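PDB 3LMZ: putative sugar isomerase from Parabacteroides distasonis, which probably isomerises a sugar, using a xylose isomerase-like TIM barrel. Local coordinates for residues Lys13-Gly21 with Met219-Cys228. Sequence-based numbering, arbitrary orientation. Where two conformers were deposited one is given.
Sequences KAVNPFHLG and MREVNYTGMC
The ring of F18 takes a sulfur atom over one face, C228 SG (in one of two conformers) 3.8 Å from its centroid, while selenomethionine M219 approaches obliquely, its CE 3.5 Å from F18 CD2. A bend at chi3 (-74°) turns that methyl toward the ring, a Met-aromatic contact in which a flexible, polarisable chain fits a rigid aromatic. G226, lacking a side chain, leaves room for Y224 OH, which donates to M227 O (2.7 Å). Here parallel strands 19-22 and 227-230, first and last of the TIM barrel, pair and close the cylinder. H19 N donates to G226 O, C228 N to H19 O (2.8 Å) and G21 N to C228 O. On the sheet face away from L20 and C228, H19 obliquely crosses one conformer of selenomethionine M227, and a water in the H19 ring plane joins NE2 to T225 O. Ahead of strand 19-22, N16 meets R220, whose long chain, extended from CG to NE, brings NE and NH2 side-on to N16 OD1 (both 2.9 Å), amide and guanidinium planes 21° apart, while N16 ND2 donates to S254 O. P17 CG packs 3.3 Å from O of Y224, which follows N223, whose positive phi, well tolerated by asparagine, ends the helix in a Schellman motif.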
# COMPACT_ATOMS: atom_id res chain seq x y z
N LYS A 13 -16.71 -4.75 0.97
CA LYS A 13 -15.59 -4.96 1.89
C LYS A 13 -16.05 -5.63 3.18
O LYS A 13 -17.12 -5.33 3.69
CB LYS A 13 -14.90 -3.67 2.23
CG LYS A 13 -14.27 -3.04 1.00
CD LYS A 13 -13.63 -1.70 1.25
CE LYS A 13 -12.96 -1.20 0.00
NZ LYS A 13 -12.33 0.10 0.26
N ALA A 14 -15.22 -6.56 3.66
CA ALA A 14 -15.51 -7.30 4.90
C ALA A 14 -15.62 -6.36 6.09
O ALA A 14 -15.02 -5.28 6.13
CB ALA A 14 -14.45 -8.39 5.14
N VAL A 15 -16.47 -6.76 7.04
CA VAL A 15 -16.65 -6.03 8.31
C VAL A 15 -15.65 -6.53 9.31
O VAL A 15 -15.42 -7.73 9.40
CB VAL A 15 -18.10 -6.24 8.85
CG1 VAL A 15 -18.29 -5.61 10.23
CG2 VAL A 15 -19.12 -5.70 7.84
N ASN A 16 -14.99 -5.60 10.01
CA ASN A 16 -14.00 -5.97 11.02
C ASN A 16 -14.27 -5.22 12.30
O ASN A 16 -14.74 -4.10 12.29
CB ASN A 16 -12.59 -5.59 10.53
CG ASN A 16 -12.17 -6.39 9.30
OD1 ASN A 16 -12.00 -7.61 9.40
ND2 ASN A 16 -11.98 -5.73 8.15
N PRO A 17 -14.01 -5.85 13.44
CA PRO A 17 -14.30 -5.21 14.74
C PRO A 17 -13.28 -4.20 15.25
O PRO A 17 -13.55 -3.44 16.19
CB PRO A 17 -14.32 -6.40 15.70
CG PRO A 17 -13.34 -7.38 15.11
CD PRO A 17 -13.49 -7.23 13.58
N PHE A 18 -12.06 -4.33 14.72
CA PHE A 18 -10.94 -3.50 15.10
C PHE A 18 -10.92 -2.18 14.31
O PHE A 18 -11.58 -2.04 13.29
CB PHE A 18 -9.62 -4.29 14.91
CG PHE A 18 -9.24 -4.46 13.48
CD1 PHE A 18 -8.68 -3.42 12.76
CD2 PHE A 18 -9.49 -5.62 12.83
CE1 PHE A 18 -8.37 -3.55 11.42
CE2 PHE A 18 -9.13 -5.73 11.40
CZ PHE A 18 -8.59 -4.71 10.78
N HIS A 19 -10.09 -1.25 14.77
CA HIS A 19 -9.90 0.04 14.13
C HIS A 19 -8.42 0.20 13.72
O HIS A 19 -7.51 -0.06 14.51
CB HIS A 19 -10.27 1.13 15.09
CG HIS A 19 -11.62 0.96 15.70
ND1 HIS A 19 -12.76 1.32 15.03
CD2 HIS A 19 -12.01 0.42 16.88
CE1 HIS A 19 -13.80 1.05 15.79
NE2 HIS A 19 -13.38 0.49 16.92
N LEU A 20 -8.17 0.66 12.51
CA LEU A 20 -6.85 0.94 12.01
C LEU A 20 -6.32 2.27 12.57
O LEU A 20 -6.97 3.32 12.47
CB LEU A 20 -6.88 1.01 10.47
CG LEU A 20 -5.54 1.25 9.77
CD1 LEU A 20 -4.47 0.20 10.13
CD2 LEU A 20 -5.69 1.22 8.23
N GLY A 21 -5.10 2.21 13.12
CA GLY A 21 -4.45 3.42 13.62
C GLY A 21 -2.98 3.46 13.30
O GLY A 21 -2.45 2.61 12.58
N MSE A 219 -9.04 -11.94 14.96
CA MSE A 219 -9.61 -10.75 15.61
C MSE A 219 -11.13 -10.76 15.53
O MSE A 219 -11.80 -10.32 16.46
CB MSE A 219 -9.03 -9.44 15.06
CG MSE A 219 -7.55 -9.23 15.41
SE MSE A 219 -6.84 -7.50 14.91
CE MSE A 219 -6.76 -7.87 13.01
N ARG A 220 -11.63 -11.25 14.40
CA ARG A 220 -13.08 -11.45 14.27
C ARG A 220 -13.55 -12.53 15.25
O ARG A 220 -14.54 -12.36 15.94
CB ARG A 220 -13.43 -11.83 12.84
CG ARG A 220 -13.25 -10.76 11.82
CD ARG A 220 -13.42 -11.30 10.42
NE ARG A 220 -12.98 -10.32 9.43
CZ ARG A 220 -12.73 -10.63 8.18
NH1 ARG A 220 -12.93 -11.89 7.78
NH2 ARG A 220 -12.31 -9.68 7.33
N GLU A 221 -12.80 -13.63 15.34
CA GLU A 221 -13.20 -14.76 16.19
C GLU A 221 -13.26 -14.37 17.67
O GLU A 221 -14.19 -14.84 18.38
CB GLU A 221 -12.28 -15.96 15.93
CG GLU A 221 -12.40 -17.07 16.94
CD GLU A 221 -11.45 -18.24 16.68
OE1 GLU A 221 -11.09 -18.49 15.50
OE2 GLU A 221 -11.05 -18.91 17.67
N VAL A 222 -12.30 -13.56 18.15
CA VAL A 222 -12.30 -13.16 19.57
C VAL A 222 -12.95 -11.81 19.80
O VAL A 222 -13.00 -11.33 20.94
CB VAL A 222 -10.84 -13.11 20.14
CG1 VAL A 222 -10.12 -14.47 19.97
CG2 VAL A 222 -10.06 -11.98 19.51
N ASN A 223 -13.47 -11.23 18.73
CA ASN A 223 -14.08 -9.90 18.73
C ASN A 223 -13.18 -8.85 19.39
O ASN A 223 -13.58 -8.17 20.30
CB ASN A 223 -15.47 -9.96 19.36
CG ASN A 223 -16.31 -8.73 19.06
OD1 ASN A 223 -16.34 -8.23 17.92
ND2 ASN A 223 -16.99 -8.25 20.08
N TYR A 224 -11.94 -8.74 18.90
CA TYR A 224 -11.03 -7.65 19.25
C TYR A 224 -11.52 -6.29 18.71
O TYR A 224 -11.57 -6.06 17.51
CB TYR A 224 -9.59 -7.96 18.81
CG TYR A 224 -8.64 -6.81 19.10
CD1 TYR A 224 -8.24 -6.52 20.40
CD2 TYR A 224 -8.12 -6.04 18.06
CE1 TYR A 224 -7.41 -5.45 20.69
CE2 TYR A 224 -7.22 -4.95 18.31
CZ TYR A 224 -6.88 -4.66 19.67
OH TYR A 224 -5.99 -3.63 20.00
N THR A 225 -11.87 -5.37 19.62
CA THR A 225 -12.46 -4.09 19.24
C THR A 225 -11.52 -2.91 19.50
O THR A 225 -11.94 -1.75 19.40
CB THR A 225 -13.82 -3.85 19.92
OG1 THR A 225 -13.60 -3.83 21.32
CG2 THR A 225 -14.86 -4.92 19.55
N GLY A 226 -10.27 -3.22 19.81
CA GLY A 226 -9.26 -2.19 19.94
C GLY A 226 -8.67 -1.78 18.62
O GLY A 226 -9.23 -2.01 17.53
N MSE A 227 -7.54 -1.09 18.74
CA MSE A 227 -6.86 -0.53 17.59
C MSE A 227 -5.72 -1.46 17.20
O MSE A 227 -5.07 -2.11 18.00
CB MSE A 227 -6.25 0.84 17.85
CG MSE A 227 -7.23 1.99 17.68
SE MSE A 227 -8.76 1.76 18.87
CE MSE A 227 -9.65 3.40 18.47
N CYS A 228 -5.49 -1.49 15.88
CA CYS A 228 -4.37 -2.16 15.24
C CYS A 228 -3.62 -0.96 14.69
O CYS A 228 -4.07 -0.33 13.74
CB CYS A 228 -4.85 -3.06 14.09
SG CYS A 228 -5.91 -4.43 14.47
O HOH W 1 -14.41 -0.39 19.10